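Local coordinates for nitrite transporter NirC (Salmonella enterica subsp. enterica serovar Typhimurium, PDB 4FC4), which conducts nitrite across the cytoplasmic membrane in both directions, uptake and export, as a pentameric channel of the formate/nitrite transporter family, at the interface of chains A and B. Residues are numbered along the deposited sequence; one frame, centred on the assembly and turned at random. Chains: chain A/B, Nitrite transporter NirC.

Contact 1: the interface of chains A and B. Residues chain A 159, 162, 240; chain B 118, 122.
The ring of B:Phe118 comes edge-on to a face of A:Phe240, the planes turned 78° apart and the ring centroids 5.5 Å from each other. On that face of A:Phe240, B:Phe118 CE2 stands 4.2 Å above the plane and towards the rim, while CZ of one ring meets CZ of the other at 3.7 Å. The same leading edge of B:Phe118 reaches the six-membered part of the A:Trp162 indole, whose CH2 lies in the plane of the phenyl ring, 3.9 Å from B:Phe118 CE2. A face of the indole is backed within chain A by the rim of A:Phe240, so the two aromatic groups of helices 150-172 and 219-248 support one another where they receive the partner. A face of B:Phe118, in turn, lies against CG of its own neighbour B:Leu122, one helical turn on.

Of the B:Leu122 branches, CD1 does the wedging: it touches A:Leu159 CD2 at 3.7 Å and meets the ring edges of A:Phe240 and A:Trp162 about as closely. Its chi1 of -63° sets CG beside the backbone N, and chi2 of 175° points CD1 at the leucine and the two rings of chain A. The side chains here meet through carbon contacts, and this helix-helix seam probably helps hold neighbouring subunits of the pentamer together in the membrane.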
ATOM      1  N   LEU A 159      16.851   6.741 -20.920  1.00 36.25           N
ATOM      2  CA  LEU A 159      15.579   6.802 -20.264  1.00 33.39           C
ATOM      3  C   LEU A 159      15.586   5.937 -18.947  1.00 36.22           C
ATOM      4  O   LEU A 159      15.010   6.329 -17.950  1.00 34.74           O
ATOM      5  CB  LEU A 159      14.446   6.391 -21.237  1.00 35.36           C
ATOM      6  CG  LEU A 159      14.132   7.296 -22.464  1.00 42.09           C
ATOM      7  CD1 LEU A 159      13.442   6.502 -23.563  1.00 40.82           C
ATOM      8  CD2 LEU A 159      13.381   8.616 -22.213  1.00 35.55           C
ATOM      9  N   TRP A 162      17.424   8.022 -16.221  1.00 36.44           N
ATOM     10  CA  TRP A 162      16.604   9.180 -15.887  1.00 34.88           C
ATOM     11  C   TRP A 162      15.699   8.758 -14.706  1.00 33.87           C
ATOM     12  O   TRP A 162      15.693   9.367 -13.648  1.00 35.30           O
ATOM     13  CB  TRP A 162      15.796   9.624 -17.100  1.00 34.10           C
ATOM     14  CG  TRP A 162      15.487  11.079 -17.050  1.00 34.95           C
ATOM     15  CD1 TRP A 162      15.611  11.923 -15.953  1.00 37.37           C
ATOM     16  CD2 TRP A 162      14.901  11.913 -18.108  1.00 37.23           C
ATOM     17  NE1 TRP A 162      15.204  13.205 -16.265  1.00 36.06           N
ATOM     18  CE2 TRP A 162      14.755  13.255 -17.547  1.00 38.25           C
ATOM     19  CE3 TRP A 162      14.520  11.696 -19.441  1.00 38.74           C
ATOM     20  CZ2 TRP A 162      14.298  14.332 -18.318  1.00 35.44           C
ATOM     21  CZ3 TRP A 162      14.037  12.764 -20.167  1.00 35.46           C
ATOM     22  CH2 TRP A 162      13.938  14.043 -19.620  1.00 37.82           C
ATOM     23  N   PHE A 240      20.802  15.097 -17.772  1.00 39.55           N
ATOM     24  CA  PHE A 240      19.380  15.341 -17.583  1.00 40.94           C
ATOM     25  C   PHE A 240      19.155  15.658 -16.105  1.00 38.01           C
ATOM     26  O   PHE A 240      18.379  16.552 -15.780  1.00 33.14           O
ATOM     27  CB  PHE A 240      18.446  14.165 -18.059  1.00 39.88           C
ATOM     28  CG  PHE A 240      18.589  13.759 -19.543  1.00 38.68           C
ATOM     29  CD1 PHE A 240      19.272  14.523 -20.472  1.00 41.93           C
ATOM     30  CD2 PHE A 240      17.960  12.588 -20.014  1.00 40.72           C
ATOM     31  CE1 PHE A 240      19.383  14.105 -21.815  1.00 43.72           C
ATOM     32  CE2 PHE A 240      18.084  12.156 -21.328  1.00 39.79           C
ATOM     33  CZ  PHE A 240      18.789  12.930 -22.245  1.00 43.20           C
TER
ATOM     34  N   PHE B 118      10.331  16.125 -26.362  1.00 48.34           N
ATOM     35  CA  PHE B 118      11.677  15.613 -26.146  1.00 45.23           C
ATOM     36  C   PHE B 118      11.694  14.203 -25.559  1.00 44.70           C
ATOM     37  O   PHE B 118      12.460  13.352 -26.054  1.00 41.67           O
ATOM     38  CB  PHE B 118      12.502  16.568 -25.308  1.00 47.47           C
ATOM     39  CG  PHE B 118      13.849  16.011 -24.850  1.00 48.70           C
ATOM     40  CD1 PHE B 118      14.950  15.968 -25.731  1.00 48.72           C
ATOM     41  CD2 PHE B 118      14.025  15.595 -23.526  1.00 44.70           C
ATOM     42  CE1 PHE B 118      16.182  15.505 -25.283  1.00 47.56           C
ATOM     43  CE2 PHE B 118      15.264  15.148 -23.082  1.00 46.94           C
ATOM     44  CZ  PHE B 118      16.337  15.094 -23.964  1.00 48.17           C
ATOM     45  N   LEU B 122      13.258  10.594 -27.484  1.00 38.98           N
ATOM     46  CA  LEU B 122      14.172   9.677 -26.916  1.00 43.30           C
ATOM     47  C   LEU B 122      13.568   8.272 -26.973  1.00 42.72           C
ATOM     48  O   LEU B 122      14.269   7.316 -27.282  1.00 43.41           O
ATOM     49  CB  LEU B 122      14.493  10.041 -25.451  1.00 45.25           C
ATOM     50  CG  LEU B 122      15.193  11.370 -25.075  1.00 50.13           C
ATOM     51  CD1 LEU B 122      15.236  11.477 -23.537  1.00 46.42           C
ATOM     52  CD2 LEU B 122      16.603  11.531 -25.655  1.00 47.73           C
TER

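Contact 2: the interface of chains A and B. Residues chain A 162, 166, 241, 245; chain B 33, 37, 75-76.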
ATOM      1  N   TRP A 162      17.424   8.022 -16.221  1.00 36.44           N
ATOM      2  CA  TRP A 162      16.604   9.180 -15.887  1.00 34.88           C
ATOM      3  C   TRP A 162      15.699   8.758 -14.706  1.00 33.87           C
ATOM      4  O   TRP A 162      15.693   9.367 -13.648  1.00 35.30           O
ATOM      5  CB  TRP A 162      15.796   9.624 -17.100  1.00 34.10           C
ATOM      6  CG  TRP A 162      15.487  11.079 -17.050  1.00 34.95           C
ATOM      7  CD1 TRP A 162      15.611  11.923 -15.953  1.00 37.37           C
ATOM      8  CD2 TRP A 162      14.901  11.913 -18.108  1.00 37.23           C
ATOM      9  NE1 TRP A 162      15.204  13.205 -16.265  1.00 36.06           N
ATOM     10  CE2 TRP A 162      14.755  13.255 -17.547  1.00 38.25           C
ATOM     11  CE3 TRP A 162      14.520  11.696 -19.441  1.00 38.74           C
ATOM     12  CZ2 TRP A 162      14.298  14.332 -18.318  1.00 35.44           C
ATOM     13  CZ3 TRP A 162      14.037  12.764 -20.167  1.00 35.46           C
ATOM     14  CH2 TRP A 162      13.938  14.043 -19.620  1.00 37.82           C
ATOM     15  N   LEU A 166      16.012   9.941 -10.900  1.00 38.63           N
ATOM     16  CA  LEU A 166      14.791  10.594 -10.393  1.00 36.28           C
ATOM     17  C   LEU A 166      14.388   9.867  -9.096  1.00 33.45           C
ATOM     18  O   LEU A 166      13.997  10.497  -8.113  1.00 35.30           O
ATOM     19  CB  LEU A 166      13.616  10.607 -11.418  1.00 32.65           C
ATOM     20  CG  LEU A 166      13.588  11.673 -12.532  1.00 36.12           C
ATOM     21  CD1 LEU A 166      12.638  11.345 -13.683  1.00 29.24           C
ATOM     22  CD2 LEU A 166      13.373  13.103 -11.997  1.00 32.52           C
ATOM     23  N   MET A 241      19.812  14.892 -15.223  1.00 39.07           N
ATOM     24  CA  MET A 241      19.658  15.087 -13.768  1.00 38.04           C
ATOM     25  C   MET A 241      20.645  16.083 -13.097  1.00 39.90           C
ATOM     26  O   MET A 241      20.246  17.130 -12.562  1.00 39.37           O
ATOM     27  CB  MET A 241      19.617  13.751 -13.054  1.00 37.68           C
ATOM     28  CG  MET A 241      18.324  12.960 -13.413  1.00 36.46           C
ATOM     29  SD  MET A 241      16.805  13.648 -12.712  1.00 35.94           S
ATOM     30  CE  MET A 241      17.267  13.791 -10.979  1.00 31.71           C
ATOM     31  N   TYR A 245      19.260  19.620 -12.879  1.00 36.46           N
ATOM     32  CA  TYR A 245      18.936  20.287 -11.630  1.00 37.58           C
ATOM     33  C   TYR A 245      19.931  21.359 -11.242  1.00 40.56           C
ATOM     34  O   TYR A 245      19.520  22.371 -10.658  1.00 41.31           O
ATOM     35  CB  TYR A 245      18.617  19.362 -10.459  1.00 38.67           C
ATOM     36  CG  TYR A 245      17.206  18.857 -10.569  1.00 41.60           C
ATOM     37  CD1 TYR A 245      16.102  19.712 -10.317  1.00 37.00           C
ATOM     38  CD2 TYR A 245      16.948  17.524 -11.010  1.00 40.99           C
ATOM     39  CE1 TYR A 245      14.788  19.236 -10.478  1.00 39.52           C
ATOM     40  CE2 TYR A 245      15.635  17.049 -11.170  1.00 37.29           C
ATOM     41  CZ  TYR A 245      14.559  17.891 -10.906  1.00 40.11           C
ATOM     42  OH  TYR A 245      13.251  17.393 -11.051  1.00 42.67           O
TER
ATOM     43  N   MET B  33      11.251  19.895 -17.797  1.00 40.40           N
ATOM     44  CA  MET B  33      11.245  18.777 -16.889  1.00 44.18           C
ATOM     45  C   MET B  33       9.813  18.263 -16.647  1.00 41.78           C
ATOM     46  O   MET B  33       9.558  17.071 -16.726  1.00 43.60           O
ATOM     47  CB  MET B  33      11.926  19.129 -15.560  1.00 45.61           C
ATOM     48  CG  MET B  33      13.443  19.350 -15.603  1.00 45.87           C
ATOM     49  SD  MET B  33      14.069  19.590 -13.908  1.00 45.60           S
ATOM     50  CE  MET B  33      15.824  19.229 -14.039  1.00 44.30           C
ATOM     51  N   TYR B  37       8.570  14.535 -17.464  1.00 34.44           N
ATOM     52  CA  TYR B  37       8.158  13.671 -16.335  1.00 35.54           C
ATOM     53  C   TYR B  37       6.788  13.121 -16.562  1.00 38.71           C
ATOM     54  O   TYR B  37       6.580  11.902 -16.410  1.00 35.89           O
ATOM     55  CB  TYR B  37       8.188  14.408 -15.005  1.00 34.44           C
ATOM     56  CG  TYR B  37       9.606  14.832 -14.546  1.00 36.09           C
ATOM     57  CD1 TYR B  37      10.776  14.346 -15.190  1.00 33.44           C
ATOM     58  CD2 TYR B  37       9.757  15.691 -13.461  1.00 31.80           C
ATOM     59  CE1 TYR B  37      12.008  14.736 -14.769  1.00 32.90           C
ATOM     60  CE2 TYR B  37      10.994  16.082 -13.039  1.00 32.71           C
ATOM     61  CZ  TYR B  37      12.114  15.618 -13.689  1.00 33.48           C
ATOM     62  OH  TYR B  37      13.336  16.092 -13.243  1.00 36.60           O
ATOM     63  N   ALA B  75      10.070  15.491  -7.265  1.00 38.61           N
ATOM     64  CA  ALA B  75      11.376  15.819  -7.840  1.00 40.44           C
ATOM     65  C   ALA B  75      11.512  17.339  -8.022  1.00 38.44           C
ATOM     66  O   ALA B  75      12.601  17.862  -7.823  1.00 38.50           O
ATOM     67  CB  ALA B  75      11.640  15.077  -9.162  1.00 36.22           C
ATOM     68  N   GLY B  76      10.435  18.028  -8.427  1.00 37.66           N
ATOM     69  CA  GLY B  76      10.468  19.486  -8.626  1.00 35.77           C
ATOM     70  C   GLY B  76      10.516  19.778 -10.097  1.00 39.07           C
ATOM     71  O   GLY B  76      11.335  19.182 -10.809  1.00 42.83           O
TER
HETATM   72  O   HOH W   1      15.490  15.685 -15.149  1.00 40.96           O
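A:Tyr245 and B:Tyr37 reach towards each other from opposite directions and join through their phenol oxygens, OH to OH at 2.5 Å. Here the packing is tight. A:Tyr245 OH donates to the backbone O of B:Gly76 at 2.6 Å, approaching in the carbonyl plane with an angle of 149° at the acceptor oxygen; B:Tyr37 would then probably supply the hydrogen between the phenols. B:Gly76 follows directly on helix 67-75, so the tyrosine ties down the chain where that helix stops. Over the middle of the A:Tyr245 ring sits the methyl CE of B:Met33, 3.4 Å from the ring centroid. The methionine chain, extended beyond CG (chi2 -174°), brings this methyl across the interface, and B:Met33 SD touches A:Tyr245 CZ at 3.5 Å. Together the two bonds and the methyl cap should restrain both the rotation and the tilt of the phenol.

B:Tyr37 is pressed as well: A:Leu166 CD2 lies 3.3 Å from its CZ, and the other methyl, CD1, leans on CE1.

The looser side runs towards A:Trp162. There the subunits are bridged by water 1, which lies in the indole plane 2.7 Å from A:Trp162 NE1 (156° at the hydrogen) and 2.9 Å from B:Tyr37 OH. The chain indole, water, phenol, phenol, carbonyl probably fixes the register of adjacent subunits within the membrane-embedded interface.

Contact 3: the interface of chains A and B. Residues chain A 163, 185-186, 188-189; chain B 44, 67, 71.
B:Ile67 meets A:Trp185 and A:Ala189 in a subunit seam of this formate/nitrite transporter pentamer. B:Ile67 CD1, the terminal methyl, pushes onto helix 176-193, resting 3.6 Å from A:Ala189 CB and 3.5 Å from the backbone O of A:Trp185. The indole of A:Trp185 slides past in the opposite direction: its CE3 touches B:Ile67 CB at 3.6 Å, and a ring face looks onto the first turn of helix 67-75, with B:Ile67 N 3.5 Å above the plane and offset towards the rim. CG1 stands anti to the backbone N (chi1 176°) and chi2 is near-extended at 161°. The side chain is therefore drawn out straight, reaching past the indole to the small alanine.

Beside it B:Leu44, from helix 24-51, lays CD2 against A:Ala189, 3.8 Å from its CA. The small side chain probably lets two branched residues of the partner approach the helix backbone closely. A:Leu188 borders B:Leu44 more lightly, the two side chains crossing at about a right angle.

Farther out, A:Leu163 CD2 bounds B:Ile67 CD1 at 4.1 Å from the side of helix 150-172. A:Cys186 offers its CA to that methyl, while its SG faces CD2 of B:Leu71, one turn beyond B:Ile67. Behind this layer, a weak hydrogen bond from A:Cys186 SG to the backbone O of A:Leu163, 3.4 Å long, links helices 176-193 and 150-172 within chain A.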
ATOM      1  N   LEU A 163      14.955   7.687 -14.882  1.00 31.53           N
ATOM      2  CA  LEU A 163      14.054   7.180 -13.845  1.00 33.63           C
ATOM      3  C   LEU A 163      14.798   6.701 -12.614  1.00 37.06           C
ATOM      4  O   LEU A 163      14.386   7.018 -11.489  1.00 38.83           O
ATOM      5  CB  LEU A 163      13.151   6.048 -14.384  1.00 32.75           C
ATOM      6  CG  LEU A 163      12.111   6.731 -15.287  1.00 33.75           C
ATOM      7  CD1 LEU A 163      11.485   5.817 -16.340  1.00 37.63           C
ATOM      8  CD2 LEU A 163      11.065   7.450 -14.441  1.00 33.53           C
ATOM      9  N   TRP A 185       7.763   3.489  -7.616  1.00 31.55           N
ATOM     10  CA  TRP A 185       7.270   4.117  -8.881  1.00 32.84           C
ATOM     11  C   TRP A 185       8.235   4.030 -10.004  1.00 32.63           C
ATOM     12  O   TRP A 185       7.866   3.663 -11.140  1.00 32.28           O
ATOM     13  CB  TRP A 185       6.906   5.565  -8.689  1.00 30.44           C
ATOM     14  CG  TRP A 185       5.492   5.743  -8.184  1.00 32.08           C
ATOM     15  CD1 TRP A 185       5.110   6.370  -6.999  1.00 34.07           C
ATOM     16  CD2 TRP A 185       4.232   5.305  -8.811  1.00 34.80           C
ATOM     17  NE1 TRP A 185       3.752   6.381  -6.843  1.00 36.54           N
ATOM     18  CE2 TRP A 185       3.141   5.732  -7.877  1.00 40.02           C
ATOM     19  CE3 TRP A 185       3.882   4.623 -10.006  1.00 34.83           C
ATOM     20  CZ2 TRP A 185       1.762   5.484  -8.149  1.00 37.60           C
ATOM     21  CZ3 TRP A 185       2.488   4.368 -10.256  1.00 33.45           C
ATOM     22  CH2 TRP A 185       1.467   4.784  -9.357  1.00 38.68           C
ATOM     23  N   CYS A 186       9.496   4.365  -9.686  1.00 32.92           N
ATOM     24  CA  CYS A 186      10.492   4.580 -10.704  1.00 34.42           C
ATOM     25  C   CYS A 186      10.947   3.292 -11.312  1.00 34.08           C
ATOM     26  O   CYS A 186      11.197   3.222 -12.516  1.00 31.70           O
ATOM     27  CB  CYS A 186      11.657   5.357 -10.122  1.00 37.69           C
ATOM     28  SG  CYS A 186      11.249   7.129 -10.152  1.00 33.27           S
ATOM     29  N   LEU A 188       9.105   0.418 -11.366  1.00 30.63           N
ATOM     30  CA  LEU A 188       7.939   0.009 -12.207  1.00 33.61           C
ATOM     31  C   LEU A 188       8.008   0.721 -13.609  1.00 35.02           C
ATOM     32  O   LEU A 188       7.998   0.067 -14.643  1.00 38.26           O
ATOM     33  CB  LEU A 188       6.614   0.337 -11.507  1.00 31.75           C
ATOM     34  CG  LEU A 188       5.346   0.334 -12.346  1.00 36.42           C
ATOM     35  CD1 LEU A 188       5.081  -1.008 -13.000  1.00 38.61           C
ATOM     36  CD2 LEU A 188       4.146   0.746 -11.529  1.00 34.51           C
ATOM     37  N   ALA A 189       8.186   2.027 -13.632  1.00 32.73           N
ATOM     38  CA  ALA A 189       8.210   2.777 -14.907  1.00 34.40           C
ATOM     39  C   ALA A 189       9.373   2.354 -15.795  1.00 39.43           C
ATOM     40  O   ALA A 189       9.224   2.203 -17.004  1.00 41.52           O
ATOM     41  CB  ALA A 189       8.289   4.260 -14.638  1.00 29.20           C
TER
ATOM     42  N   LEU B  44       4.602   4.784 -19.627  1.00 36.65           N
ATOM     43  CA  LEU B  44       4.393   3.641 -18.729  1.00 37.08           C
ATOM     44  C   LEU B  44       2.989   3.074 -18.960  1.00 38.19           C
ATOM     45  O   LEU B  44       2.799   1.873 -19.188  1.00 38.81           O
ATOM     46  CB  LEU B  44       4.579   4.026 -17.254  1.00 32.24           C
ATOM     47  CG  LEU B  44       4.055   2.979 -16.236  1.00 35.04           C
ATOM     48  CD1 LEU B  44       4.622   1.573 -16.505  1.00 30.70           C
ATOM     49  CD2 LEU B  44       4.439   3.421 -14.821  1.00 35.16           C
ATOM     50  N   ILE B  67       2.911   8.020 -11.018  1.00 45.41           N
ATOM     51  CA  ILE B  67       4.291   8.477 -11.120  1.00 42.97           C
ATOM     52  C   ILE B  67       4.354   9.868 -11.773  1.00 40.00           C
ATOM     53  O   ILE B  67       5.201  10.695 -11.405  1.00 41.42           O
ATOM     54  CB  ILE B  67       5.172   7.425 -11.841  1.00 40.42           C
ATOM     55  CG1 ILE B  67       6.600   7.952 -12.042  1.00 40.02           C
ATOM     56  CG2 ILE B  67       4.511   7.041 -13.146  1.00 41.62           C
ATOM     57  CD1 ILE B  67       7.622   6.900 -12.317  1.00 37.35           C
ATOM     58  N   LEU B  71       6.512  12.640  -9.818  1.00 39.47           N
ATOM     59  CA  LEU B  71       7.727  13.259 -10.351  1.00 37.58           C
ATOM     60  C   LEU B  71       7.619  14.762 -10.338  1.00 38.40           C
ATOM     61  O   LEU B  71       8.448  15.427  -9.787  1.00 38.69           O
ATOM     62  CB  LEU B  71       8.057  12.750 -11.782  1.00 36.38           C
ATOM     63  CG  LEU B  71       8.425  11.248 -11.941  1.00 37.13           C
ATOM     64  CD1 LEU B  71       8.687  10.882 -13.398  1.00 30.59           C
ATOM     65  CD2 LEU B  71       9.590  10.824 -11.032  1.00 30.30           C
TER

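Measured between the centres of their C-alpha atoms, contacts 1 and 2 lie about 10 Å apart, contacts 2 and 3 about 11 Å, and contacts 1 and 3 about 13 Å. Helix 150-172 of chain A contributes to all three, and A:Trp162 belongs to both contact 1 and contact 2. Helix 219-248 of chain A joins those same two, whereas helices 24-51 and 67-75 of chain B connect contact 2 with contact 3. The three form a triangle within one interface, the hydrogen bonds of contact 2 next to mainly carbon contacts in 1 and 3. It is not an exact two-fold, as expected between successive subunits of a five-membered ring.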